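Long-range contacts in 5-carboxyvanillate decarboxylase (Sphingomonas paucimobilis, PDB 4L6D), which probably removes a carboxylate from 5-carboxyvanillate to give vanillate, working with a manganese ion held in an amidohydrolase-type barrel: residues A[8-13]-A[75-80]; A[47-52]-A[297-302]; A[69-74]-A[110-115]. All coordinates share one frame; numbering follows the deposited sequence.

Contact 1 (A[8-13]-A[75-80]). With MN (manganese (II) ion), chain I; VNL (4-hydroxy-3-methoxybenzoate), chain J.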
ATOM      1  N   GLU A   8      12.354  13.712  -9.646  1.00  4.69           N
ATOM      2  CA  GLU A   8      10.955  14.053  -9.348  1.00  3.93           C
ATOM      3  C   GLU A   8      10.846  15.481  -8.837  1.00  5.09           C
ATOM      4  O   GLU A   8      10.345  15.731  -7.738  1.00  5.43           O
ATOM      5  CB  GLU A   8      10.323  13.091  -8.332  1.00  3.79           C
ATOM      6  CG  GLU A   8       8.774  13.096  -8.425  1.00  4.98           C
ATOM      7  CD  GLU A   8       8.102  12.313  -7.307  1.00  4.88           C
ATOM      8  OE1 GLU A   8       8.280  11.073  -7.248  1.00  5.09           O
ATOM      9  OE2 GLU A   8       7.394  12.932  -6.484  1.00  6.31           O
ATOM     10  N   GLU A   9      11.304  16.422  -9.654  1.00  4.26           N
ATOM     11  CA  GLU A   9      11.529  17.770  -9.173  1.00  4.46           C
ATOM     12  C   GLU A   9      10.475  18.680  -9.759  1.00  5.33           C
ATOM     13  O   GLU A   9      10.461  18.948 -10.953  1.00  6.36           O
ATOM     14  CB  GLU A   9      12.964  18.208  -9.497  1.00  5.77           C
ATOM     15  CG  GLU A   9      13.988  17.103  -9.150  1.00  5.90           C
ATOM     16  CD  GLU A   9      13.731  16.497  -7.776  1.00  4.86           C
ATOM     17  OE1 GLU A   9      13.725  15.241  -7.648  1.00  4.81           O
ATOM     18  OE2 GLU A   9      13.511  17.285  -6.827  1.00  5.65           O
ATOM     19  N   ALA A  10       9.576  19.124  -8.892  1.00  5.14           N
ATOM     20  CA  ALA A  10       8.384  19.853  -9.298  1.00  4.81           C
ATOM     21  C   ALA A  10       8.673  21.297  -9.678  1.00  5.10           C
ATOM     22  O   ALA A  10       9.540  21.952  -9.092  1.00  7.12           O
ATOM     23  CB  ALA A  10       7.359  19.814  -8.168  1.00  5.34           C
ATOM     24  N   VAL A  11       7.901  21.791 -10.644  1.00  6.04           N
ATOM     25  CA  VAL A  11       7.979  23.170 -11.096  1.00  6.80           C
ATOM     26  C   VAL A  11       6.556  23.611 -11.455  1.00  6.02           C
ATOM     27  O   VAL A  11       5.677  22.776 -11.627  1.00  6.28           O
ATOM     28  CB  VAL A  11       8.926  23.296 -12.325  1.00  6.70           C
ATOM     29  CG1 VAL A  11       8.331  22.594 -13.565  1.00  7.98           C
ATOM     30  CG2 VAL A  11       9.273  24.738 -12.627  1.00  9.21           C
ATOM     31  N   THR A  12       6.320  24.913 -11.551  1.00  6.06           N
ATOM     32  CA  THR A  12       5.069  25.377 -12.136  1.00  6.27           C
ATOM     33  C   THR A  12       5.334  26.580 -13.025  1.00  8.04           C
ATOM     34  O   THR A  12       6.456  27.094 -13.067  1.00  7.87           O
ATOM     35  CB  THR A  12       3.997  25.689 -11.088  1.00  8.98           C
ATOM     36  OG1 THR A  12       2.738  25.897 -11.749  1.00  8.71           O
ATOM     37  CG2 THR A  12       4.367  26.934 -10.272  1.00  8.29           C
ATOM     38  N   PHE A  13       4.300  27.013 -13.732  1.00  6.85           N
ATOM     39  CA  PHE A  13       4.397  28.128 -14.665  1.00  7.22           C
ATOM     40  C   PHE A  13       3.184  29.016 -14.467  1.00  7.56           C
ATOM     41  O   PHE A  13       2.114  28.527 -14.099  1.00  8.53           O
ATOM     42  CB  PHE A  13       4.446  27.612 -16.109  1.00  7.20           C
ATOM     43  CG  PHE A  13       5.533  26.604 -16.351  1.00  6.89           C
ATOM     44  CD1 PHE A  13       6.855  27.012 -16.471  1.00  6.96           C
ATOM     45  CD2 PHE A  13       5.230  25.258 -16.465  1.00  9.45           C
ATOM     46  CE1 PHE A  13       7.865  26.078 -16.682  1.00 10.35           C
ATOM     47  CE2 PHE A  13       6.231  24.318 -16.687  1.00  8.19           C
ATOM     48  CZ  PHE A  13       7.550  24.735 -16.796  1.00  8.26           C
ATOM     49  N   SER A  75       9.220  18.528 -13.655  1.00  5.40           N
ATOM     50  CA  SER A  75       7.879  18.099 -14.049  1.00  4.74           C
ATOM     51  C   SER A  75       6.878  19.114 -13.531  1.00  6.87           C
ATOM     52  O   SER A  75       7.009  19.592 -12.399  1.00  5.90           O
ATOM     53  CB  SER A  75       7.569  16.709 -13.468  1.00  5.64           C
ATOM     54  OG  SER A  75       8.006  16.599 -12.114  1.00  6.86           O
ATOM     55  N   LEU A  76       5.867  19.436 -14.332  1.00  5.39           N
ATOM     56  CA  LEU A  76       4.789  20.271 -13.824  1.00  6.85           C
ATOM     57  C   LEU A  76       4.137  19.584 -12.622  1.00  5.07           C
ATOM     58  O   LEU A  76       3.727  18.427 -12.693  1.00  5.77           O
ATOM     59  CB  LEU A  76       3.758  20.549 -14.917  1.00  6.21           C
ATOM     60  CG  LEU A  76       2.524  21.308 -14.415  1.00  5.66           C
ATOM     61  CD1 LEU A  76       2.895  22.728 -14.007  1.00  7.91           C
ATOM     62  CD2 LEU A  76       1.421  21.338 -15.485  1.00  5.87           C
ATOM     63  N   THR A  77       4.049  20.323 -11.522  1.00  6.04           N
ATOM     64  CA  THR A  77       3.652  19.769 -10.234  1.00  6.02           C
ATOM     65  C   THR A  77       2.217  19.261 -10.268  1.00  5.23           C
ATOM     66  O   THR A  77       1.381  19.794 -10.999  1.00  7.17           O
ATOM     67  CB  THR A  77       3.831  20.835  -9.130  1.00  6.89           C
ATOM     68  OG1 THR A  77       3.644  20.233  -7.848  1.00  7.09           O
ATOM     69  CG2 THR A  77       2.860  22.002  -9.313  1.00  7.46           C
ATOM     70  N   ALA A  78       1.942  18.210  -9.498  1.00  5.98           N
ATOM     71  CA  ALA A  78       0.579  17.724  -9.358  1.00  5.19           C
ATOM     72  C   ALA A  78      -0.299  18.869  -8.839  1.00  6.46           C
ATOM     73  O   ALA A  78       0.154  19.696  -8.042  1.00  7.66           O
ATOM     74  CB  ALA A  78       0.548  16.548  -8.387  1.00  7.58           C
ATOM     75  N   PRO A  79      -1.565  18.930  -9.279  1.00  5.71           N
ATOM     76  CA  PRO A  79      -2.289  17.984 -10.137  1.00  7.76           C
ATOM     77  C   PRO A  79      -2.156  18.243 -11.636  1.00  6.74           C
ATOM     78  O   PRO A  79      -3.010  17.803 -12.410  1.00  7.48           O
ATOM     79  CB  PRO A  79      -3.740  18.204  -9.705  1.00  8.43           C
ATOM     80  CG  PRO A  79      -3.789  19.681  -9.424  1.00  7.16           C
ATOM     81  CD  PRO A  79      -2.446  20.012  -8.799  1.00  7.42           C
ATOM     82  N   GLY A  80      -1.088  18.916 -12.048  1.00  5.55           N
ATOM     83  CA  GLY A  80      -0.876  19.191 -13.459  1.00  5.58           C
ATOM     84  C   GLY A  80      -2.028  19.976 -14.048  1.00  5.94           C
ATOM     85  O   GLY A  80      -2.475  20.960 -13.447  1.00  6.45           O
TER
HETATM   86 MN    MN I 401       6.512  14.897  -6.123  1.00  5.68          MN
HETATM   87  C1  VNL J 402       3.569  17.384  -1.673  1.00  9.41           C
HETATM   88  CO1 VNL J 402       4.698  16.554  -1.680  1.00  9.82           C
HETATM   89  CO2 VNL J 402       2.913  17.733  -2.870  1.00 10.71           C
HETATM   90  CM1 VNL J 402       5.205  16.058  -2.895  1.00 12.26           C
HETATM   91  CM2 VNL J 402       3.390  17.242  -4.083  1.00 10.80           C
HETATM   92  OM  VNL J 402       2.819  17.525  -5.297  1.00 11.71           O
HETATM   93  CZ  VNL J 402       4.578  16.382  -4.097  1.00 10.37           C
HETATM   94  CC  VNL J 402       3.068  17.937  -0.365  1.00 11.63           C
HETATM   95  CV  VNL J 402       1.642  18.352  -5.369  1.00  8.34           C
HETATM   96  O1  VNL J 402       3.790  17.893   0.668  1.00 12.91           O
HETATM   97  O2  VNL J 402       1.947  18.499  -0.346  1.00 11.49           O
HETATM   98  O3  VNL J 402       5.176  16.219  -5.316  1.00 11.87           O
HETATM   99  O   HOH W   1       7.498  16.226  -7.562  1.00  6.18           O
HETATM  100  O   HOH W   2      10.308  15.137 -12.559  1.00  6.32           O

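Contact 2 (A[47-52]-A[297-302]). With MN (manganese (II) ion), chain I; VNL (4-hydroxy-3-methoxybenzoate), chain J.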
ATOM      1  N   PRO A  47       1.848  29.663   1.833  1.00 13.42           N
ATOM      2  CA  PRO A  47       1.965  30.806   0.920  1.00 11.25           C
ATOM      3  C   PRO A  47       3.295  30.910   0.160  1.00 10.55           C
ATOM      4  O   PRO A  47       3.349  31.605  -0.853  1.00 13.60           O
ATOM      5  CB  PRO A  47       1.795  32.010   1.850  1.00 12.44           C
ATOM      6  CG  PRO A  47       2.297  31.523   3.169  1.00 11.50           C
ATOM      7  CD  PRO A  47       1.893  30.081   3.247  1.00 13.11           C
ATOM      8  N   ALA A  48       4.342  30.238   0.627  1.00 11.55           N
ATOM      9  CA  ALA A  48       5.648  30.328  -0.033  1.00  9.52           C
ATOM     10  C   ALA A  48       5.770  29.375  -1.213  1.00 10.86           C
ATOM     11  O   ALA A  48       6.676  29.500  -2.043  1.00 10.43           O
ATOM     12  CB  ALA A  48       6.764  30.052   0.968  1.00 11.32           C
ATOM     13  N   MET A  49       4.862  28.409  -1.289  1.00  9.94           N
ATOM     14  CA  MET A  49       5.056  27.309  -2.224  1.00  8.49           C
ATOM     15  C   MET A  49       5.003  27.691  -3.709  1.00  8.82           C
ATOM     16  O   MET A  49       5.791  27.178  -4.496  1.00  8.57           O
ATOM     17  CB  MET A  49       4.101  26.160  -1.903  1.00  9.68           C
ATOM     18  CG  MET A  49       4.403  24.887  -2.666  1.00 11.67           C
ATOM     19  SD  MET A  49       6.050  24.212  -2.343  1.00 15.18           S
ATOM     20  CE  MET A  49       5.810  23.381  -0.778  1.00 15.03           C
ATOM     21  N   ILE A  50       4.083  28.564  -4.110  1.00  9.12           N
ATOM     22  CA  ILE A  50       4.047  28.983  -5.517  1.00  9.16           C
ATOM     23  C   ILE A  50       5.393  29.546  -5.969  1.00 10.20           C
ATOM     24  O   ILE A  50       5.895  29.190  -7.032  1.00  9.43           O
ATOM     25  CB  ILE A  50       2.916  29.991  -5.804  1.00  9.88           C
ATOM     26  CG1 ILE A  50       1.568  29.273  -5.793  1.00 11.06           C
ATOM     27  CG2 ILE A  50       3.140  30.697  -7.150  1.00  9.05           C
ATOM     28  CD1 ILE A  50       0.385  30.190  -5.792  1.00  8.73           C
ATOM     29  N   GLY A  51       5.984  30.405  -5.147  1.00  9.80           N
ATOM     30  CA  GLY A  51       7.272  30.989  -5.479  1.00  8.18           C
ATOM     31  C   GLY A  51       8.366  29.942  -5.608  1.00  7.79           C
ATOM     32  O   GLY A  51       9.174  29.994  -6.541  1.00 10.32           O
ATOM     33  N   ARG A  52       8.395  28.987  -4.683  1.00  7.48           N
ATOM     34  CA  ARG A  52       9.424  27.954  -4.703  1.00  8.52           C
ATOM     35  C   ARG A  52       9.274  26.991  -5.881  1.00  7.85           C
ATOM     36  O   ARG A  52      10.267  26.554  -6.463  1.00  9.45           O
ATOM     37  CB  ARG A  52       9.472  27.232  -3.353  1.00 10.21           C
ATOM     38  CG  ARG A  52       9.700  28.239  -2.211  1.00 12.84           C
ATOM     39  CD  ARG A  52       9.996  27.595  -0.880  1.00 14.50           C
ATOM     40  NE  ARG A  52      11.192  26.771  -0.963  1.00 15.02           N
ATOM     41  CZ  ARG A  52      11.180  25.457  -0.803  1.00 19.63           C
ATOM     42  NH1 ARG A  52      10.039  24.843  -0.523  1.00 17.73           N
ATOM     43  NH2 ARG A  52      12.303  24.762  -0.913  1.00 20.41           N
ATOM     44  N   ASP A 297      12.249  15.126  -4.737  1.00  5.06           N
ATOM     45  CA  ASP A 297      10.908  15.677  -4.521  1.00  6.83           C
ATOM     46  C   ASP A 297      10.962  17.145  -4.065  1.00  7.57           C
ATOM     47  O   ASP A 297      10.135  17.589  -3.263  1.00  7.19           O
ATOM     48  CB  ASP A 297      10.079  14.829  -3.535  1.00  6.93           C
ATOM     49  CG  ASP A 297       8.686  14.529  -4.049  1.00  8.52           C
ATOM     50  OD1 ASP A 297       8.204  15.262  -4.933  1.00  7.49           O
ATOM     51  OD2 ASP A 297       8.067  13.561  -3.557  1.00  8.69           O
ATOM     52  N   TYR A 298      11.930  17.899  -4.585  1.00  4.95           N
ATOM     53  CA  TYR A 298      12.011  19.337  -4.355  1.00  5.24           C
ATOM     54  C   TYR A 298      10.856  20.012  -5.126  1.00  4.89           C
ATOM     55  O   TYR A 298      10.504  19.552  -6.205  1.00  6.09           O
ATOM     56  CB  TYR A 298      13.368  19.840  -4.860  1.00  6.36           C
ATOM     57  CG  TYR A 298      13.585  21.314  -4.639  1.00  5.90           C
ATOM     58  CD1 TYR A 298      14.138  21.779  -3.456  1.00  8.03           C
ATOM     59  CD2 TYR A 298      13.216  22.248  -5.608  1.00  6.47           C
ATOM     60  CE1 TYR A 298      14.330  23.126  -3.241  1.00  7.98           C
ATOM     61  CE2 TYR A 298      13.402  23.596  -5.401  1.00  6.99           C
ATOM     62  CZ  TYR A 298      13.968  24.032  -4.216  1.00  7.87           C
ATOM     63  OH  TYR A 298      14.158  25.374  -3.981  1.00  8.56           O
ATOM     64  N   PRO A 299      10.258  21.096  -4.588  1.00  5.13           N
ATOM     65  CA  PRO A 299      10.556  21.821  -3.347  1.00  5.75           C
ATOM     66  C   PRO A 299       9.775  21.324  -2.143  1.00  7.82           C
ATOM     67  O   PRO A 299       9.801  21.960  -1.081  1.00 10.84           O
ATOM     68  CB  PRO A 299      10.122  23.247  -3.689  1.00  6.89           C
ATOM     69  CG  PRO A 299       8.930  23.050  -4.566  1.00  9.00           C
ATOM     70  CD  PRO A 299       9.271  21.824  -5.413  1.00  5.81           C
ATOM     71  N   TYR A 300       9.089  20.203  -2.298  1.00  6.84           N
ATOM     72  CA  TYR A 300       8.306  19.651  -1.200  1.00  8.21           C
ATOM     73  C   TYR A 300       9.185  19.005  -0.127  1.00 10.68           C
ATOM     74  O   TYR A 300       8.763  18.848   1.021  1.00 12.83           O
ATOM     75  CB  TYR A 300       7.268  18.675  -1.753  1.00  9.67           C
ATOM     76  CG  TYR A 300       6.292  19.340  -2.718  1.00  9.96           C
ATOM     77  CD1 TYR A 300       5.273  20.170  -2.248  1.00 11.56           C
ATOM     78  CD2 TYR A 300       6.407  19.165  -4.095  1.00 11.02           C
ATOM     79  CE1 TYR A 300       4.384  20.798  -3.123  1.00  9.98           C
ATOM     80  CE2 TYR A 300       5.520  19.787  -4.979  1.00 10.11           C
ATOM     81  CZ  TYR A 300       4.512  20.597  -4.488  1.00  9.56           C
ATOM     82  OH  TYR A 300       3.629  21.214  -5.346  1.00  9.60           O
ATOM     83  N   GLN A 301      10.402  18.624  -0.514  1.00  7.53           N
ATOM     84  CA  GLN A 301      11.423  18.147   0.415  1.00  8.65           C
ATOM     85  C   GLN A 301      12.736  18.863   0.125  1.00  8.27           C
ATOM     86  O   GLN A 301      12.960  19.321  -0.997  1.00  7.47           O
ATOM     87  CB  GLN A 301      11.612  16.639   0.296  1.00 10.65           C
ATOM     88  CG  GLN A 301      10.362  15.884   0.679  1.00 12.29           C
ATOM     89  CD  GLN A 301      10.624  14.454   1.105  1.00 10.28           C
ATOM     90  OE1 GLN A 301       9.724  13.636   1.075  1.00  7.59           O
ATOM     91  NE2 GLN A 301      11.841  14.168   1.558  1.00 10.38           N
ATOM     92  N   PRO A 302      13.611  18.966   1.135  1.00  8.09           N
ATOM     93  CA  PRO A 302      14.894  19.654   0.961  1.00  6.90           C
ATOM     94  C   PRO A 302      15.956  18.793   0.281  1.00  8.47           C
ATOM     95  O   PRO A 302      15.954  17.568   0.401  1.00  6.84           O
ATOM     96  CB  PRO A 302      15.323  19.932   2.400  1.00  7.78           C
ATOM     97  CG  PRO A 302      14.735  18.826   3.180  1.00  8.09           C
ATOM     98  CD  PRO A 302      13.382  18.598   2.543  1.00  6.30           C
TER
HETATM   99 MN    MN I 401       6.512  14.897  -6.123  1.00  5.68          MN
HETATM  100  C1  VNL J 402       3.569  17.384  -1.673  1.00  9.41           C
HETATM  101  CO1 VNL J 402       4.698  16.554  -1.680  1.00  9.82           C
HETATM  102  CO2 VNL J 402       2.913  17.733  -2.870  1.00 10.71           C
HETATM  103  CM1 VNL J 402       5.205  16.058  -2.895  1.00 12.26           C
HETATM  104  CM2 VNL J 402       3.390  17.242  -4.083  1.00 10.80           C
HETATM  105  OM  VNL J 402       2.819  17.525  -5.297  1.00 11.71           O
HETATM  106  CZ  VNL J 402       4.578  16.382  -4.097  1.00 10.37           C
HETATM  107  CC  VNL J 402       3.068  17.937  -0.365  1.00 11.63           C
HETATM  108  CV  VNL J 402       1.642  18.352  -5.369  1.00  8.34           C
HETATM  109  O1  VNL J 402       3.790  17.893   0.668  1.00 12.91           O
HETATM  110  O2  VNL J 402       1.947  18.499  -0.346  1.00 11.49           O
HETATM  111  O3  VNL J 402       5.176  16.219  -5.316  1.00 11.87           O
HETATM  112  O   HOH W   3      12.877  26.965  -5.675  1.00 11.61           O
HETATM  113  O   HOH W   4      12.664  22.165   0.092  1.00 20.39           O
HETATM  114  O   HOH W   1       7.498  16.226  -7.562  1.00  6.18           O

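Contact 3 (A[69-74]-A[110-115])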
ATOM      1  N   VAL A  69      24.454  18.914  -6.776  1.00  6.91           N
ATOM      2  CA  VAL A  69      23.464  18.248  -7.612  1.00  7.11           C
ATOM      3  C   VAL A  69      23.624  18.721  -9.040  1.00  9.23           C
ATOM      4  O   VAL A  69      23.462  19.902  -9.323  1.00  8.03           O
ATOM      5  CB  VAL A  69      22.035  18.562  -7.161  1.00  7.32           C
ATOM      6  CG1 VAL A  69      21.029  17.852  -8.058  1.00  7.29           C
ATOM      7  CG2 VAL A  69      21.831  18.162  -5.697  1.00 10.47           C
ATOM      8  N   ASP A  70      23.935  17.796  -9.939  0.51  7.38           N
ATOM      9  CA  ASP A  70      24.170  18.138 -11.335  0.51  7.45           C
ATOM     10  C   ASP A  70      22.901  18.608 -12.042  0.51  7.21           C
ATOM     11  O   ASP A  70      22.919  19.613 -12.748  0.51  6.40           O
ATOM     12  CB  ASP A  70      24.771  16.938 -12.077  0.51  7.04           C
ATOM     13  CG  ASP A  70      26.061  16.442 -11.441  0.51  9.91           C
ATOM     14  OD1 ASP A  70      26.034  15.980 -10.273  0.51  9.69           O
ATOM     15  OD2 ASP A  70      27.104  16.495 -12.126  0.51 17.96           O
ATOM     16  N   MET A  71      21.807  17.875 -11.868  1.00  5.65           N
ATOM     17  CA  MET A  71      20.570  18.173 -12.596  1.00  6.08           C
ATOM     18  C   MET A  71      19.284  17.939 -11.822  1.00  5.26           C
ATOM     19  O   MET A  71      19.209  17.083 -10.936  1.00  5.36           O
ATOM     20  CB  MET A  71      20.481  17.316 -13.874  1.00  6.12           C
ATOM     21  CG  MET A  71      21.631  17.487 -14.849  1.00  7.10           C
ATOM     22  SD  MET A  71      21.389  16.566 -16.385  1.00  8.08           S
ATOM     23  CE  MET A  71      20.278  17.695 -17.242  1.00 10.46           C
ATOM     24  N   HIS A  72      18.267  18.709 -12.193  1.00  6.37           N
ATOM     25  CA  HIS A  72      16.881  18.363 -11.897  1.00  5.19           C
ATOM     26  C   HIS A  72      16.183  17.979 -13.180  1.00  5.18           C
ATOM     27  O   HIS A  72      16.280  18.697 -14.193  1.00  5.51           O
ATOM     28  CB  HIS A  72      16.110  19.549 -11.335  1.00  5.48           C
ATOM     29  CG  HIS A  72      16.313  19.784  -9.875  1.00  6.34           C
ATOM     30  ND1 HIS A  72      15.466  20.586  -9.140  1.00  7.67           N
ATOM     31  CD2 HIS A  72      17.269  19.352  -9.019  1.00  5.14           C
ATOM     32  CE1 HIS A  72      15.878  20.618  -7.885  1.00  8.63           C
ATOM     33  NE2 HIS A  72      16.981  19.896  -7.789  1.00  6.45           N
ATOM     34  N   LEU A  73      15.477  16.854 -13.133  1.00  6.16           N
ATOM     35  CA  LEU A  73      14.470  16.516 -14.142  1.00  4.69           C
ATOM     36  C   LEU A  73      13.151  17.117 -13.676  1.00  5.59           C
ATOM     37  O   LEU A  73      12.543  16.645 -12.707  1.00  5.18           O
ATOM     38  CB  LEU A  73      14.360  14.994 -14.295  1.00  6.21           C
ATOM     39  CG  LEU A  73      13.274  14.471 -15.232  1.00  5.75           C
ATOM     40  CD1 LEU A  73      13.569  14.830 -16.700  1.00  5.46           C
ATOM     41  CD2 LEU A  73      13.121  12.955 -15.049  1.00  5.28           C
ATOM     42  N   LEU A  74      12.746  18.190 -14.344  1.00  4.86           N
ATOM     43  CA  LEU A  74      11.585  18.976 -13.926  1.00  5.25           C
ATOM     44  C   LEU A  74      10.285  18.371 -14.441  1.00  5.64           C
ATOM     45  O   LEU A  74      10.244  17.807 -15.532  1.00  6.22           O
ATOM     46  CB  LEU A  74      11.705  20.408 -14.451  1.00  5.22           C
ATOM     47  CG  LEU A  74      12.970  21.178 -14.073  1.00  5.40           C
ATOM     48  CD1 LEU A  74      13.063  22.486 -14.860  1.00  8.79           C
ATOM     49  CD2 LEU A  74      12.998  21.472 -12.578  1.00  7.37           C
ATOM     50  N   ARG A 110      21.889  21.666 -16.624  1.00  8.16           N
ATOM     51  CA  ARG A 110      21.373  21.606 -15.252  1.00  6.55           C
ATOM     52  C   ARG A 110      19.924  21.148 -15.165  1.00  6.29           C
ATOM     53  O   ARG A 110      19.486  20.668 -14.123  1.00  6.00           O
ATOM     54  CB  ARG A 110      21.511  22.954 -14.543  1.00  6.79           C
ATOM     55  CG  ARG A 110      22.924  23.563 -14.604  1.00  7.20           C
ATOM     56  CD  ARG A 110      24.032  22.631 -14.067  1.00  7.42           C
ATOM     57  NE  ARG A 110      23.879  22.236 -12.659  1.00  9.63           N
ATOM     58  CZ  ARG A 110      24.242  22.987 -11.626  1.00  9.47           C
ATOM     59  NH1 ARG A 110      24.758  24.187 -11.827  1.00  8.16           N
ATOM     60  NH2 ARG A 110      24.072  22.553 -10.382  1.00  9.04           N
ATOM     61  N   PHE A 111      19.174  21.292 -16.251  1.00  7.83           N
ATOM     62  CA  PHE A 111      17.769  20.919 -16.204  1.00  5.99           C
ATOM     63  C   PHE A 111      17.371  20.062 -17.379  1.00  5.92           C
ATOM     64  O   PHE A 111      17.746  20.346 -18.514  1.00  7.18           O
ATOM     65  CB  PHE A 111      16.883  22.166 -16.099  1.00  6.13           C
ATOM     66  CG  PHE A 111      17.141  22.956 -14.850  1.00  6.32           C
ATOM     67  CD1 PHE A 111      16.696  22.482 -13.625  1.00  7.80           C
ATOM     68  CD2 PHE A 111      17.885  24.123 -14.883  1.00 12.01           C
ATOM     69  CE1 PHE A 111      16.961  23.178 -12.461  1.00  9.64           C
ATOM     70  CE2 PHE A 111      18.153  24.821 -13.724  1.00 12.98           C
ATOM     71  CZ  PHE A 111      17.695  24.344 -12.510  1.00 10.76           C
ATOM     72  N   ALA A 112      16.627  19.005 -17.078  1.00  5.96           N
ATOM     73  CA  ALA A 112      15.933  18.219 -18.088  1.00  7.19           C
ATOM     74  C   ALA A 112      14.445  18.377 -17.779  1.00  6.80           C
ATOM     75  O   ALA A 112      14.090  18.927 -16.737  1.00  6.98           O
ATOM     76  CB  ALA A 112      16.373  16.752 -18.037  1.00  7.89           C
ATOM     77  N   GLY A 113      13.565  17.917 -18.668  1.00  5.80           N
ATOM     78  CA  GLY A 113      12.150  18.136 -18.448  1.00  7.92           C
ATOM     79  C   GLY A 113      11.224  17.057 -18.960  1.00  5.18           C
ATOM     80  O   GLY A 113      11.469  16.439 -19.996  1.00  6.12           O
ATOM     81  N   LEU A 114      10.145  16.850 -18.207  1.00  5.01           N
ATOM     82  CA  LEU A 114       9.058  15.962 -18.591  1.00  4.93           C
ATOM     83  C   LEU A 114       7.885  16.804 -19.058  1.00  6.61           C
ATOM     84  O   LEU A 114       7.476  17.755 -18.380  1.00  7.17           O
ATOM     85  CB  LEU A 114       8.624  15.116 -17.399  1.00  4.89           C
ATOM     86  CG  LEU A 114       9.716  14.239 -16.768  1.00  4.47           C
ATOM     87  CD1 LEU A 114       9.130  13.434 -15.624  1.00  6.13           C
ATOM     88  CD2 LEU A 114      10.323  13.305 -17.816  1.00  6.23           C
ATOM     89  N   GLY A 115       7.351  16.474 -20.224  1.00  5.42           N
ATOM     90  CA  GLY A 115       6.153  17.128 -20.718  1.00  6.56           C
ATOM     91  C   GLY A 115       4.938  16.477 -20.102  1.00  5.69           C
ATOM     92  O   GLY A 115       5.034  15.374 -19.573  1.00  7.01           O
TER

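Contact 1 (A[8-13]-A[75-80])
Val11 meets segment 75-80 with both polar atoms of its backbone. Its N donates to Ser75 O at 3.0 Å, and its O accepts from Thr77 N at 2.9 Å; Ser75 N in turn reaches Glu9 O. Side chains close around these bonds. Val11 CG1, set between the backbone N and the carbonyl carbon (chi1 68°), comes within 3.5 Å of Ser75 O, and Ala10 CB rests 3.8 Å from Thr77 OG1. Past the last bridge, between Val11 and Leu76, the Leu76 side chain crosses Thr12 obliquely and brings CD1 4.2 Å from Phe13 CD2. This is the parallel pairing of the first two strands of a (beta/alpha)8 barrel, and in such barrels the C-terminal strand ends carry the active site. From within the first strand, Glu8 sends an extended chain, CG anti to the backbone N (chi1 -158°), to a manganese ion 2.2 Å from OE2. His174, Asp297, water 1 and the vanillate O3 complete the metal's ligands, and water 1 also donates to Glu8 O. Ala78 O lies 3.3 Å from the vanillate methoxy carbon CV. In the second shell, Tyr172 and Ser272 hydrogen-bond Glu8 OE1, and Thr77 OG1 is paired with Tyr300 OH. Farther from the metal, the Glu9 carboxylate accepts backbone N-H groups from Glu8 and from residues 296-298, tying strand 5-11 to the loop that bears Asp297.

Contact 2 (A[47-52]-A[297-302])
Arg52 reaches across to Pro299 with its guanidinium: NH1 donates to Pro299 O at 2.9 Å, the N-H...O angle being 153° and the oxygen lying somewhat off the guanidinium plane. The chain leaves its helix with CG anti to the carbonyl carbon, runs extended through CD, then bends at chi3 (60°). Pro299 CB lies over one face of the guanidinium, 3.5 Å from NH1. The same CB sits 3.7 Å above the plane of the Tyr298 ring, over its centre; a cis peptide joins these two residues. Arg52 NH2 approaches Tyr298 CE1 obliquely at 3.5 Å, the guanidinium and ring planes standing 76° apart. Met49 fills the other half of the contact. Its chain bends at chi2 and chi3, with SD beside Pro299 CG and CE 3.6 Å from Tyr300 CD1. The sulfur is 4.5 Å from the centroid of the Tyr300 ring, an oblique Met-aromatic contact. On the opposite side of that ring lies the vanillate, its CM2 3.4 Å above the plane and over the centre. The 297-302 loop, which follows the last barrel strand, thus lends one wall to the ligand pocket, while its Asp297 OD1 binds manganese at 2.1 Å. Water 3 bridges Arg52 O and Tyr298 OH; water 4 bridges Arg52 NH2 and Pro299 O. Glu59, in a salt bridge with Arg52 NE, would balance the charge of the guanidinium and hold it in place for its bond to Pro299 O, the carbonyl just before the tyrosine that lies against the vanillate.

Contact 3 (A[69-74]-A[110-115])
Asp70 O receives Arg110 NE at 2.8 Å, with an N-H...O angle of 159°, and the CA-H of Arg110 approaches the same oxygen. Next to it, Arg110 NH2 donates to Val69 O at 2.9 Å. The arginine chain bends at chi2 and chi3 (-55° and -60°), bringing NE round to residues 69-70; both carbonyl oxygens lie at the guanidinium edge, close to its plane. Past this clasp the two strands run parallel, joined by four backbone bonds. The straightest, Leu74 N to Ala112 O, measures 2.8 Å, though its donor stands above the carbonyl plane. On the face with Leu73 and Ala112, Leu73 CD1 meets Ala112 CB at 3.7 Å, and Leu73 also crosses Leu114 at about a right angle, CD1 to CD2 at 3.8 Å. On the face of His72, Phe111 and Leu74, the first and last touch helix 59-67. There His72 CB touches the edge of the Phe111 ring, 3.8 Å from CD1, while Leu74 CD1 comes to that ring obliquely. Helix 86-106 connects the strands, making a beta-alpha-beta crossover of the barrel. Arg110 NH1 also forms a salt bridge to Asp65, so the guanidinium, probably charged, meets a carboxylate and two backbone carbonyls; this clasp holds the start of one strand to its neighbour while apolar side chains pack both faces.

From the N terminus, strand 5-11 comes first, and contact 1 closes a loop by setting it beside strand 71-76. Helix 49-54 lies inside that loop but pairs far ahead, with the loop after strand 292-293, so contact 2 crosses contact 1. Contact 3 closes the short loop round helix 86-106; it nests within contact 2 and crosses contact 1, whose second segment follows directly on residues 69-74. Contacts 1 and 3 thus join three successive strands of one sheet, whereas contact 2 ties a helix between the first two to the loop after the last strand. Contacts 1 and 2 share the manganese and the vanillate; contact 3 meets contact 2 where His72 packs on Tyr298.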